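2-aminomuconate 6-semialdehyde dehydrogenase (Burkholderia cenocepacia, PDB 4U3W) probably catalyses the NAD-dependent oxidation of 2-aminomuconate 6-semialdehyde to 2-aminomuconate, as a member of the aldehyde dehydrogenase family. Local coordinates at residues Asn41-Val45 / Ala108-Arg112; Leu163-Ile169 / Asp242-Phe248; Val280-Asp286 / Trp441-Arg447; Leu333-Ala337 / Phe389-Thr393; Val426-Asn430 / Val451-Glu456. All coordinates share one frame; numbering follows the deposited sequence. Where two conformers were deposited one is given.

Contact 1. Residues Asn41-Val45 / Ala108-Arg112; sequences NLSPV and ADTGR. With MG (magnesium ion), chain C.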
# COMPACT_ATOMS: atom_id res chain seq x y z
N ASN A 41 8.89 16.98 44.37
CA ASN A 41 8.18 15.80 43.81
C ASN A 41 7.64 15.02 45.02
O ASN A 41 8.42 14.63 45.87
CB ASN A 41 9.10 14.93 42.95
CG ASN A 41 8.40 13.64 42.41
OD1 ASN A 41 7.19 13.60 42.24
ND2 ASN A 41 9.20 12.63 42.09
N LEU A 42 6.33 14.89 45.15
CA LEU A 42 5.71 14.27 46.34
C LEU A 42 5.05 12.95 46.00
O LEU A 42 4.47 12.80 44.91
CB LEU A 42 4.67 15.19 46.98
CG LEU A 42 5.15 16.58 47.34
CD1 LEU A 42 3.94 17.40 47.82
CD2 LEU A 42 6.25 16.51 48.39
N SER A 43 5.14 11.98 46.91
CA SER A 43 4.50 10.67 46.72
C SER A 43 2.97 10.73 46.79
O SER A 43 2.41 11.30 47.70
CB SER A 43 4.99 9.69 47.80
OG SER A 43 4.17 8.53 47.77
N PRO A 44 2.28 10.05 45.88
CA PRO A 44 0.82 10.03 46.01
C PRO A 44 0.37 8.92 47.00
O PRO A 44 -0.79 8.78 47.28
CB PRO A 44 0.37 9.72 44.60
CG PRO A 44 1.47 8.83 44.08
CD PRO A 44 2.74 9.40 44.66
N VAL A 45 1.31 8.12 47.48
CA VAL A 45 0.97 7.07 48.45
C VAL A 45 0.95 7.64 49.89
O VAL A 45 0.03 7.35 50.66
CB VAL A 45 1.95 5.90 48.40
CG1 VAL A 45 1.62 4.88 49.51
CG2 VAL A 45 1.89 5.22 47.02
N ALA A 108 7.25 4.85 42.26
CA ALA A 108 7.40 5.92 43.27
C ALA A 108 6.58 7.16 42.89
O ALA A 108 5.91 7.75 43.75
CB ALA A 108 8.88 6.28 43.46
N ASP A 109 6.62 7.55 41.60
CA ASP A 109 5.88 8.70 41.08
C ASP A 109 4.36 8.50 41.05
O ASP A 109 3.61 9.45 41.31
CB ASP A 109 6.34 9.03 39.66
CG ASP A 109 7.63 9.85 39.62
OD1 ASP A 109 8.29 10.06 40.67
OD2 ASP A 109 8.03 10.19 38.48
N THR A 110 3.90 7.31 40.69
CA THR A 110 2.47 7.11 40.44
C THR A 110 1.72 6.26 41.46
O THR A 110 0.51 6.31 41.49
CB THR A 110 2.22 6.44 39.11
OG1 THR A 110 2.73 5.09 39.16
CG2 THR A 110 2.92 7.28 37.99
N GLY A 111 2.41 5.49 42.30
CA GLY A 111 1.73 4.60 43.25
C GLY A 111 1.22 3.33 42.59
O GLY A 111 0.52 2.55 43.22
N ARG A 112 1.56 3.11 41.32
CA ARG A 112 0.96 2.01 40.55
C ARG A 112 1.42 0.66 41.11
O ARG A 112 2.57 0.53 41.47
CB ARG A 112 1.38 2.11 39.07
CG ARG A 112 0.53 1.20 38.13
CD ARG A 112 0.44 1.77 36.70
NE ARG A 112 -0.06 0.76 35.75
CZ ARG A 112 -1.33 0.36 35.69
NH1 ARG A 112 -2.22 0.89 36.50
NH2 ARG A 112 -1.72 -0.56 34.82
MG MG C . 3.09 14.06 43.23
O HOH W 1 4.67 13.00 42.14
O HOH W 2 4.50 15.62 43.03
O HOH W 3 5.50 6.99 46.06
O HOH W 4 2.26 16.38 43.99
O HOH W 5 1.14 13.50 44.49
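The amide of Asn41 and the carboxylate of Asp109 stand nearly perpendicular, planes 82° apart. The amide works through its edge: Asn41 ND2 gives an N-H lying in its own plane to Asp109 OD1, 3.1 Å away, and that oxygen takes it from above the carboxylate plane, 41° out. The same Asp109 oxygen also bonds to the hydroxyl of Ser203. At the other corner of the amide, Asn41 OD1 lies 2.6 Å from a water that probably gives it a proton and that also sits on a magnesium ion, so the side chain bridges the helix and the metal shell. With CG trans to the backbone nitrogen, chi1 177° carries the amide to the helix; OD1 reaches the ion through the water. The magnesium takes the carbonyl oxygen of the next residue, Leu42 O, at 2.5 Å; three more waters bind it, and Glu200 belongs to the same site.

Further along, Pro44 lays its ring on the last turn of helix 99-110, with Pro44 CD 3.5 Å from Asp109 O and Pro44 CG 3.7 Å from Thr110 C. The chain leaves the helix at Gly111 with positive phi, and Val45 CG2 packs 3.8 Å from Gly111 CA. One water ties Ser43 OG to Ala108 O. Ser43 OG also receives Val45 N, an ST turn that bends the chain after strand 38-42. A cation held by Leu42 O, waters and Glu200 is consistent with the cation site beside the N-terminal strand in other aldehyde dehydrogenases.

Contact 2. Residues Leu163-Ile169 / Asp242-Phe248; sequences LGVIGII and DISAITF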
# COMPACT_ATOMS: atom_id res chain seq x y z
N LEU A 163 10.64 16.49 10.11
CA LEU A 163 10.12 17.87 10.37
C LEU A 163 11.21 18.80 10.93
O LEU A 163 11.32 19.97 10.53
CB LEU A 163 8.96 17.85 11.36
CG LEU A 163 7.60 17.28 10.99
CD1 LEU A 163 6.61 17.35 12.16
CD2 LEU A 163 7.07 18.10 9.84
N GLY A 164 12.02 18.29 11.85
CA GLY A 164 13.09 19.08 12.42
C GLY A 164 13.20 18.84 13.92
O GLY A 164 13.91 17.89 14.37
N VAL A 165 12.54 19.71 14.68
CA VAL A 165 12.56 19.65 16.13
C VAL A 165 11.12 19.40 16.61
O VAL A 165 10.21 20.20 16.37
CB VAL A 165 13.09 20.94 16.76
CG1 VAL A 165 13.07 20.80 18.29
CG2 VAL A 165 14.53 21.25 16.25
N ILE A 166 10.91 18.30 17.31
CA ILE A 166 9.57 17.99 17.80
C ILE A 166 9.48 18.36 19.27
O ILE A 166 10.30 17.91 20.03
CB ILE A 166 9.25 16.50 17.70
CG1 ILE A 166 9.54 15.99 16.29
CG2 ILE A 166 7.76 16.26 18.16
CD1 ILE A 166 8.54 16.44 15.30
N GLY A 167 8.46 19.14 19.65
CA GLY A 167 8.22 19.44 21.04
C GLY A 167 7.19 18.44 21.58
O GLY A 167 6.14 18.26 20.97
N ILE A 168 7.51 17.79 22.70
CA ILE A 168 6.70 16.67 23.23
C ILE A 168 6.27 17.01 24.65
O ILE A 168 7.11 17.21 25.53
CB ILE A 168 7.47 15.34 23.23
CG1 ILE A 168 7.76 14.86 21.76
CG2 ILE A 168 6.67 14.23 24.01
CD1 ILE A 168 8.63 13.62 21.68
N ILE A 169 4.97 17.14 24.87
CA ILE A 169 4.47 17.43 26.19
C ILE A 169 3.63 16.23 26.67
O ILE A 169 2.62 15.91 26.05
CB ILE A 169 3.65 18.67 26.19
CG1 ILE A 169 4.59 19.89 25.92
CG2 ILE A 169 3.02 18.92 27.55
CD1 ILE A 169 3.89 21.05 25.38
N ASP A 242 10.99 28.29 16.87
CA ASP A 242 11.87 27.41 16.12
C ASP A 242 11.56 25.91 16.29
O ASP A 242 12.34 25.04 15.81
CB ASP A 242 13.31 27.69 16.54
CG ASP A 242 13.73 29.13 16.20
OD1 ASP A 242 13.27 29.66 15.18
OD2 ASP A 242 14.45 29.72 17.02
N ILE A 243 10.47 25.56 16.98
CA ILE A 243 10.06 24.15 16.99
C ILE A 243 9.32 23.90 15.70
O ILE A 243 8.79 24.82 15.09
CB ILE A 243 9.11 23.76 18.15
CG1 ILE A 243 7.93 24.70 18.13
CG2 ILE A 243 9.84 23.78 19.46
CD1 ILE A 243 6.72 24.18 18.78
N SER A 244 9.28 22.65 15.28
CA SER A 244 8.60 22.32 14.02
C SER A 244 7.18 21.75 14.25
O SER A 244 6.32 21.80 13.37
CB SER A 244 9.43 21.26 13.26
OG SER A 244 10.77 21.68 13.18
N ALA A 245 6.96 21.19 15.42
CA ALA A 245 5.70 20.49 15.69
C ALA A 245 5.53 20.36 17.18
O ALA A 245 6.54 20.37 17.89
CB ALA A 245 5.69 19.09 15.06
N ILE A 246 4.28 20.18 17.64
CA ILE A 246 4.00 19.85 19.03
C ILE A 246 3.16 18.56 19.01
O ILE A 246 2.17 18.49 18.29
CB ILE A 246 3.19 20.92 19.75
CG1 ILE A 246 4.01 22.19 19.94
CG2 ILE A 246 2.76 20.43 21.17
CD1 ILE A 246 5.17 21.98 20.96
N THR A 247 3.57 17.55 19.78
CA THR A 247 2.71 16.37 19.99
C THR A 247 2.35 16.45 21.45
O THR A 247 3.15 16.88 22.32
CB THR A 247 3.41 15.05 19.57
OG1 THR A 247 2.46 13.95 19.67
CG2 THR A 247 4.59 14.77 20.49
N PHE A 248 1.10 16.18 21.72
CA PHE A 248 0.60 16.44 23.05
C PHE A 248 -0.45 15.37 23.39
O PHE A 248 -1.27 15.05 22.55
CB PHE A 248 0.00 17.85 23.15
CG PHE A 248 -0.76 18.09 24.44
CD1 PHE A 248 -0.09 18.29 25.64
CD2 PHE A 248 -2.17 18.07 24.46
CE1 PHE A 248 -0.81 18.48 26.85
CE2 PHE A 248 -2.90 18.27 25.64
CZ PHE A 248 -2.23 18.47 26.84
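Ser244 OG is the polar hub here: Val165 N donates to it over 3.0 Å in a nearly straight bond (171°), and Leu163 O lies close by, though where the hydroxyl proton goes is not settled. The serine oxygen thus takes up the N-H that opens strand 165-169, while Ser244 N returns a bond to Val165 O at 2.8 Å. Beyond it the two strands run parallel, and Gly167 and Ile169 carry the bonds: Gly167 N to Ala245 O, Thr247 N to Gly167 O at 2.9 Å, and Ile169 N to Thr247 O.

On the sheet face of Ile166 and Ile168, Ala245 CB is touched by Leu163 CD1 at 3.5 Å. Thr247 CG2, wedged between its own N and carbonyl carbon, presses on Ile168 CG1 at a tight 3.4 Å, while Thr247 OG1 bonds to Lys182 and Glu485. On the opposite face Ile246 CD1 lies 4.0 Å from Gly167 CA, and Ile169 CG2 meets Phe248 CD1 at 3.7 Å.

This is the parallel core of the Rossmann-like domain, which in relatives binds the dinucleotide. Backbone N-H and C=O groups satisfy one another and aliphatic groups pack on both faces, as expected of a buried sheet.

Contact 3. Residues Val280-Asp286 / Trp441-Arg447; sequences VVFADAD and WTTQLAR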
# COMPACT_ATOMS: atom_id res chain seq x y z
N VAL A 280 -20.53 -1.00 26.09
CA VAL A 280 -21.90 -1.47 25.79
C VAL A 280 -21.93 -2.96 25.97
O VAL A 280 -21.07 -3.65 25.44
CB VAL A 280 -22.35 -1.09 24.33
CG1 VAL A 280 -23.79 -1.55 24.06
CG2 VAL A 280 -22.26 0.43 24.14
N VAL A 281 -22.86 -3.45 26.79
CA VAL A 281 -23.01 -4.87 27.01
C VAL A 281 -24.39 -5.35 26.57
O VAL A 281 -25.38 -5.02 27.19
CB VAL A 281 -22.77 -5.27 28.51
CG1 VAL A 281 -22.81 -6.80 28.65
CG2 VAL A 281 -21.38 -4.74 28.98
N PHE A 282 -24.45 -6.15 25.50
CA PHE A 282 -25.71 -6.71 25.04
C PHE A 282 -26.05 -7.96 25.88
O PHE A 282 -25.14 -8.61 26.41
CB PHE A 282 -25.60 -7.04 23.54
CG PHE A 282 -25.65 -5.83 22.66
CD1 PHE A 282 -26.88 -5.32 22.23
CD2 PHE A 282 -24.47 -5.16 22.30
CE1 PHE A 282 -26.94 -4.20 21.43
CE2 PHE A 282 -24.51 -4.04 21.47
CZ PHE A 282 -25.75 -3.55 21.05
N ALA A 283 -27.35 -8.31 25.98
CA ALA A 283 -27.76 -9.50 26.75
C ALA A 283 -27.13 -10.78 26.18
O ALA A 283 -26.97 -11.75 26.92
CB ALA A 283 -29.36 -9.65 26.77
N ASP A 284 -26.76 -10.80 24.90
CA ASP A 284 -26.16 -12.00 24.31
C ASP A 284 -24.65 -12.10 24.54
O ASP A 284 -23.98 -13.01 24.03
CB ASP A 284 -26.47 -12.08 22.80
CG ASP A 284 -25.82 -10.93 21.96
OD1 ASP A 284 -24.68 -10.50 22.26
OD2 ASP A 284 -26.45 -10.46 20.97
N ALA A 285 -24.09 -11.15 25.30
CA ALA A 285 -22.66 -11.18 25.59
C ALA A 285 -22.30 -12.35 26.47
O ALA A 285 -23.17 -12.91 27.14
CB ALA A 285 -22.18 -9.83 26.27
N ASP A 286 -21.02 -12.72 26.44
CA ASP A 286 -20.45 -13.64 27.42
C ASP A 286 -20.43 -12.91 28.76
O ASP A 286 -19.64 -12.01 28.94
CB ASP A 286 -19.05 -14.08 26.96
CG ASP A 286 -18.31 -15.00 27.98
OD1 ASP A 286 -18.56 -14.97 29.21
OD2 ASP A 286 -17.42 -15.74 27.52
N TRP A 441 -19.65 -5.52 23.90
CA TRP A 441 -19.62 -6.91 24.31
C TRP A 441 -20.83 -7.61 23.71
O TRP A 441 -21.98 -7.28 24.05
CB TRP A 441 -19.60 -7.05 25.86
CG TRP A 441 -18.36 -6.48 26.40
CD1 TRP A 441 -18.12 -5.17 26.68
CD2 TRP A 441 -17.14 -7.19 26.68
NE1 TRP A 441 -16.82 -5.01 27.13
CE2 TRP A 441 -16.19 -6.23 27.11
CE3 TRP A 441 -16.76 -8.54 26.59
CZ2 TRP A 441 -14.87 -6.58 27.46
CZ3 TRP A 441 -15.47 -8.88 26.94
CH2 TRP A 441 -14.54 -7.91 27.38
N THR A 442 -20.56 -8.55 22.80
CA THR A 442 -21.61 -9.36 22.16
C THR A 442 -21.00 -10.64 21.59
O THR A 442 -19.83 -10.63 21.20
CB THR A 442 -22.31 -8.56 21.01
OG1 THR A 442 -23.31 -9.37 20.38
CG2 THR A 442 -21.27 -8.10 20.00
N THR A 443 -21.78 -11.72 21.53
CA THR A 443 -21.30 -12.91 20.83
C THR A 443 -21.84 -12.98 19.38
O THR A 443 -21.54 -13.95 18.66
CB THR A 443 -21.75 -14.20 21.55
OG1 THR A 443 -23.16 -14.15 21.68
CG2 THR A 443 -21.14 -14.30 22.94
N GLN A 444 -22.62 -11.99 18.95
CA GLN A 444 -23.25 -12.10 17.63
C GLN A 444 -22.43 -11.46 16.52
O GLN A 444 -21.96 -10.29 16.62
CB GLN A 444 -24.66 -11.50 17.68
CG GLN A 444 -25.58 -12.30 18.57
CD GLN A 444 -25.92 -13.70 18.05
OE1 GLN A 444 -26.58 -13.86 17.00
NE2 GLN A 444 -25.52 -14.72 18.82
N LEU A 445 -22.21 -12.25 15.47
CA LEU A 445 -21.38 -11.85 14.33
C LEU A 445 -21.84 -10.55 13.65
O LEU A 445 -21.09 -9.58 13.58
CB LEU A 445 -21.33 -12.98 13.28
CG LEU A 445 -20.55 -12.69 11.98
CD1 LEU A 445 -19.00 -12.52 12.22
CD2 LEU A 445 -20.84 -13.84 10.99
N ALA A 446 -23.08 -10.54 13.18
CA ALA A 446 -23.60 -9.38 12.47
C ALA A 446 -23.63 -8.13 13.37
O ALA A 446 -23.17 -7.04 12.99
CB ALA A 446 -25.00 -9.68 11.90
N ARG A 447 -24.16 -8.31 14.57
CA ARG A 447 -24.25 -7.22 15.51
C ARG A 447 -22.90 -6.54 15.84
O ARG A 447 -22.80 -5.29 15.88
CB ARG A 447 -24.89 -7.70 16.81
CG ARG A 447 -25.21 -6.53 17.64
CD ARG A 447 -25.20 -6.81 19.11
NE ARG A 447 -26.26 -7.65 19.63
CZ ARG A 447 -27.57 -7.41 19.56
NH1 ARG A 447 -28.42 -8.23 20.14
NH2 ARG A 447 -28.03 -6.36 18.89
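Asp284 reaches into the loop between strand 437-441 and helix 445-452, and every atom from CB outward finds something there. Its CB lies 4.1 Å from Thr443 OG1. CG sits between its own backbone nitrogen and carbonyl carbon (chi1 65°), which swings the carboxylate across to the second segment, where CG comes 3.4 Å from Thr442 OG1. OD1 has two donors: Thr442 OG1 at 2.6 Å on the syn side, and Thr443 N, which arrives from above the carboxylate plane. OD2 belongs to Arg447, whose NE and NH1 both bond to it side-on, each 3.1 Å from Asp284 OD2, making a salt bridge within the guanidinium plane. The backbone of the same aspartate takes part too, since Thr443 OG1 donates to Asp284 O at 2.7 Å.

All this lies just past the C-terminal ends of two neighbouring parallel strands, 277-281 and 437-441, in the seven-stranded sheet of the catalytic domain. They are joined by Trp441 N to Val280 O and by Phe282 N to Trp441 O. A type I turn, Phe282 to Ala285, then brings Asp284 round, while an ST turn at Thr442 leads into helix 445-452.

Arg447 is held on a second side by the Phe282 ring. Its guanidinium lies flat on that ring, planes 7° apart, and Arg447 CD stands 3.5 Å from the ring centroid, almost on the normal. The bend at chi3, -70°, lets CD and guanidinium share one ring face. Glu422 forms a further salt bridge with Arg447 NH2. Beyond, Thr443 and Gln444 pack against Gln444 and Thr443 of the second subunit.

Contact 4. Residues Leu333-Ala337 / Phe389-Thr393; sequences LRVGA and FVMPT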
# COMPACT_ATOMS: atom_id res chain seq x y z
N LEU A 333 -11.46 -5.59 44.97
CA LEU A 333 -10.20 -4.88 44.74
C LEU A 333 -9.61 -4.47 46.11
O LEU A 333 -10.35 -4.27 47.09
CB LEU A 333 -10.42 -3.66 43.86
CG LEU A 333 -10.83 -4.08 42.45
CD1 LEU A 333 -11.22 -2.82 41.72
CD2 LEU A 333 -9.68 -4.82 41.73
N ARG A 334 -8.29 -4.40 46.18
CA ARG A 334 -7.57 -4.02 47.41
C ARG A 334 -6.83 -2.74 47.15
O ARG A 334 -5.90 -2.73 46.37
CB ARG A 334 -6.58 -5.12 47.81
CG ARG A 334 -7.36 -6.40 48.33
CD ARG A 334 -8.20 -6.06 49.57
NE ARG A 334 -9.18 -7.10 49.91
CZ ARG A 334 -10.51 -6.94 49.87
NH1 ARG A 334 -11.03 -5.78 49.50
NH2 ARG A 334 -11.31 -7.96 50.20
N VAL A 335 -7.29 -1.65 47.76
CA VAL A 335 -6.73 -0.32 47.51
C VAL A 335 -5.60 -0.04 48.50
O VAL A 335 -5.81 -0.10 49.70
CB VAL A 335 -7.86 0.78 47.63
CG1 VAL A 335 -7.28 2.24 47.49
CG2 VAL A 335 -8.98 0.51 46.62
N GLY A 336 -4.40 0.25 48.03
CA GLY A 336 -3.31 0.49 48.96
C GLY A 336 -1.97 0.72 48.30
O GLY A 336 -1.90 1.05 47.12
N ALA A 337 -0.90 0.57 49.08
CA ALA A 337 0.47 0.89 48.69
C ALA A 337 1.08 -0.22 47.83
O ALA A 337 0.81 -1.39 48.05
CB ALA A 337 1.32 1.12 49.94
N PHE A 389 -5.65 8.44 47.97
CA PHE A 389 -6.49 7.28 47.63
C PHE A 389 -7.97 7.58 47.54
O PHE A 389 -8.50 8.36 48.33
CB PHE A 389 -6.31 6.13 48.66
CG PHE A 389 -4.96 5.50 48.64
CD1 PHE A 389 -4.71 4.42 47.79
CD2 PHE A 389 -3.93 6.00 49.43
CE1 PHE A 389 -3.48 3.79 47.76
CE2 PHE A 389 -2.66 5.40 49.39
CZ PHE A 389 -2.44 4.29 48.54
N VAL A 390 -8.64 6.93 46.60
CA VAL A 390 -10.11 6.92 46.62
C VAL A 390 -10.59 5.55 46.21
O VAL A 390 -9.85 4.78 45.57
CB VAL A 390 -10.78 7.95 45.68
CG1 VAL A 390 -10.34 9.39 46.01
CG2 VAL A 390 -10.45 7.62 44.23
N MET A 391 -11.81 5.22 46.63
CA MET A 391 -12.34 3.86 46.40
C MET A 391 -12.96 3.73 45.00
O MET A 391 -13.51 4.69 44.46
CB MET A 391 -13.40 3.46 47.47
CG MET A 391 -12.89 3.33 48.92
SD MET A 391 -11.41 2.31 49.15
CE MET A 391 -12.09 0.68 49.12
N PRO A 392 -12.88 2.51 44.41
CA PRO A 392 -13.62 2.21 43.18
C PRO A 392 -15.10 2.54 43.35
O PRO A 392 -15.68 2.14 44.33
CB PRO A 392 -13.47 0.68 43.00
CG PRO A 392 -12.43 0.23 43.96
CD PRO A 392 -12.27 1.31 45.02
N THR A 393 -15.70 3.23 42.39
CA THR A 393 -17.07 3.74 42.57
C THR A 393 -17.95 3.36 41.39
O THR A 393 -17.51 3.40 40.26
CB THR A 393 -17.03 5.28 42.78
OG1 THR A 393 -16.24 5.55 43.94
CG2 THR A 393 -18.41 5.87 42.96
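Val335 pushes its two methyl groups between Phe389 on one side and the Met391-Pro392 pair on the other, and the rest of the contact is arranged round this wedge. The side chains of Val335 and Phe389 run antiparallel alongside one another, which brings Val335 CG1 to 3.4 Å from Phe389 CD1, obliquely to the ring. Val335 passes Pro392 in the same opposed manner, with CG2 against the pyrrolidine ring, 3.7 Å from Pro392 CD. The branches are divided by the first torsion: at chi1 175° CG1 lies trans to the backbone nitrogen and serves the phenyl ring, leaving CG2, beside that nitrogen, for the proline.

The two segments run nearly opposite ways, 169° apart, as loops that pack through side chains and do not pair as strands. In the catalytic domain Leu333-Ala337 follows helix 319-331, while Phe389-Thr393 leads into strand 393-396 of the seven-stranded sheet.

Phe389 is turned so that its rim faces a backbone oxygen: Gly336 O lies close to the ring plane, 3.2 Å from Phe389 CE1, a polar atom set against the slightly positive ring hydrogens. Phe380 meets the same ring edge-to-face, and Arg354 NH2 bonds to Phe389 O. At the other end Leu333 lies at a slant to Pro392, with CD1 4.0 Å from Pro392 CG. Met391, bent at chi2 and chi3, folds its sulfur back until SD is 3.9 Å from Val335 CG2; this holds for one of two modelled conformers and is less certain.

Contact 5. Residues Val426-Asn430 / Val451-Glu456; sequences VKRVN and VAKQIE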
# COMPACT_ATOMS: atom_id res chain seq x y z
N VAL A 426 -26.76 3.01 20.21
CA VAL A 426 -25.81 3.64 19.30
C VAL A 426 -25.93 5.18 19.43
O VAL A 426 -24.92 5.89 19.55
CB VAL A 426 -26.06 3.18 17.84
CG1 VAL A 426 -25.32 4.10 16.87
CG2 VAL A 426 -25.60 1.69 17.64
N LYS A 427 -27.16 5.69 19.42
CA LYS A 427 -27.39 7.12 19.59
C LYS A 427 -26.88 7.62 20.92
O LYS A 427 -26.27 8.71 20.99
CB LYS A 427 -28.87 7.48 19.47
CG LYS A 427 -29.42 7.31 18.07
CD LYS A 427 -30.90 7.69 18.00
CE LYS A 427 -31.52 7.33 16.65
NZ LYS A 427 -30.85 8.08 15.56
N ARG A 428 -27.09 6.85 21.99
CA ARG A 428 -26.65 7.31 23.32
C ARG A 428 -25.11 7.35 23.44
O ARG A 428 -24.51 8.27 24.01
CB ARG A 428 -27.27 6.41 24.40
CG ARG A 428 -28.79 6.52 24.36
CD ARG A 428 -29.49 5.64 25.38
NE ARG A 428 -29.27 6.05 26.77
CZ ARG A 428 -29.66 5.30 27.81
NH1 ARG A 428 -30.25 4.13 27.57
NH2 ARG A 428 -29.44 5.68 29.06
N VAL A 429 -24.47 6.35 22.86
CA VAL A 429 -23.01 6.34 22.83
C VAL A 429 -22.51 7.58 22.07
O VAL A 429 -21.65 8.28 22.57
CB VAL A 429 -22.46 5.04 22.17
CG1 VAL A 429 -20.93 5.19 21.83
CG2 VAL A 429 -22.68 3.82 23.07
N ASN A 430 -23.10 7.88 20.91
CA ASN A 430 -22.60 8.99 20.07
C ASN A 430 -23.00 10.39 20.53
O ASN A 430 -22.40 11.40 20.11
CB ASN A 430 -23.04 8.79 18.62
CG ASN A 430 -22.29 7.65 17.96
OD1 ASN A 430 -21.21 7.28 18.42
ND2 ASN A 430 -22.85 7.08 16.89
N VAL A 451 -22.71 -2.64 14.62
CA VAL A 451 -22.72 -1.63 15.68
C VAL A 451 -21.37 -0.86 15.71
O VAL A 451 -21.35 0.38 15.74
CB VAL A 451 -22.98 -2.23 17.09
CG1 VAL A 451 -22.78 -1.16 18.14
CG2 VAL A 451 -24.42 -2.77 17.21
N ALA A 452 -20.26 -1.60 15.66
CA ALA A 452 -18.92 -1.01 15.75
C ALA A 452 -18.73 0.06 14.69
O ALA A 452 -18.10 1.09 14.99
CB ALA A 452 -17.82 -2.11 15.63
N LYS A 453 -19.28 -0.16 13.49
CA LYS A 453 -19.06 0.74 12.35
C LYS A 453 -19.80 2.08 12.49
O LYS A 453 -19.46 3.06 11.82
CB LYS A 453 -19.50 0.04 11.03
N GLN A 454 -20.80 2.12 13.37
CA GLN A 454 -21.59 3.33 13.59
C GLN A 454 -21.04 4.19 14.71
O GLN A 454 -21.47 5.34 14.87
CB GLN A 454 -23.05 2.95 13.94
CG GLN A 454 -23.75 2.12 12.88
CD GLN A 454 -25.16 1.75 13.29
OE1 GLN A 454 -26.05 2.62 13.38
NE2 GLN A 454 -25.37 0.47 13.57
N ILE A 455 -20.10 3.67 15.50
CA ILE A 455 -19.66 4.40 16.69
C ILE A 455 -18.67 5.52 16.28
O ILE A 455 -17.67 5.28 15.57
CB ILE A 455 -18.98 3.48 17.75
CG1 ILE A 455 -19.91 2.35 18.20
CG2 ILE A 455 -18.54 4.27 18.99
CD1 ILE A 455 -21.22 2.82 18.62
N GLU A 456 -18.93 6.73 16.75
CA GLU A 456 -18.14 7.89 16.31
C GLU A 456 -16.94 8.10 17.21
O GLU A 456 -16.86 9.08 17.95
CB GLU A 456 -19.04 9.14 16.30
CG GLU A 456 -20.12 9.05 15.22
CD GLU A 456 -21.25 10.08 15.40
OE1 GLU A 456 -21.29 10.80 16.43
OE2 GLU A 456 -22.10 10.14 14.50
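Asn430, the last residue of helix 422-430, ties that helix to the chain leaving helix 445-452, in the alpha/beta catalytic domain. Helix 445-452 is the connection of a beta-alpha-beta unit between parallel strands 437-441 and 459-462.

The polar part rests on one amide. Asn430 ND2 donates to Gln454 O at 3.0 Å, nearly in the amide plane, and Asn430 OD1 accepts from Glu456 N at 2.9 Å, the donor standing 36° above the carbonyl plane. Two bonds to backbone groups two residues apart fix the amide's rotation and pin the chain flanking Ile455.

Flat on that amide lies the carboxylate of Glu456, planes 9° apart, with Glu456 CD 3.7 Å from Asn430 CG. Its charge is answered by a salt bridge from Glu456 OE1 to Lys478.

The apolar part runs along the helix. Val426 and Val451 lie antiparallel, CG2 of the first 4.0 Å from CG1 of the second, and Val426 CG1 meets the Gln454 side chain, whose NE2 bonds back to Arg450 O. Val429 crosses Ile455 at about a right angle: Val429 CG1 touches Ile455 CG2 at 3.8 Å and, with the isoleucine bent at chi2 (-51°), lies 4.0 Å from Ile455 CD1.

Overall arrangement
Along the chain contact 1 closes first and contact 2 follows; contact 4 is then nested inside the long loop closed by contact 3, whose segments alternate with those of contact 5. Contacts 3 and 5 share helix 445-452 and touch, Val280 CG2 lying 3.6 Å from Val429 CG2, with centres about 14 Å apart beside strands 277-281 and 437-441 of the seven-stranded sheet. Contact 4 belongs to the same domain but lies about 30 Å from contact 3, centre to centre. It touches contact 1 instead, through Val45 and Phe389, and so links the N-terminal region to the catalytic domain. Contact 2 stands apart in the cofactor domain's sheet, about 42 Å from contact 3, centre to centre.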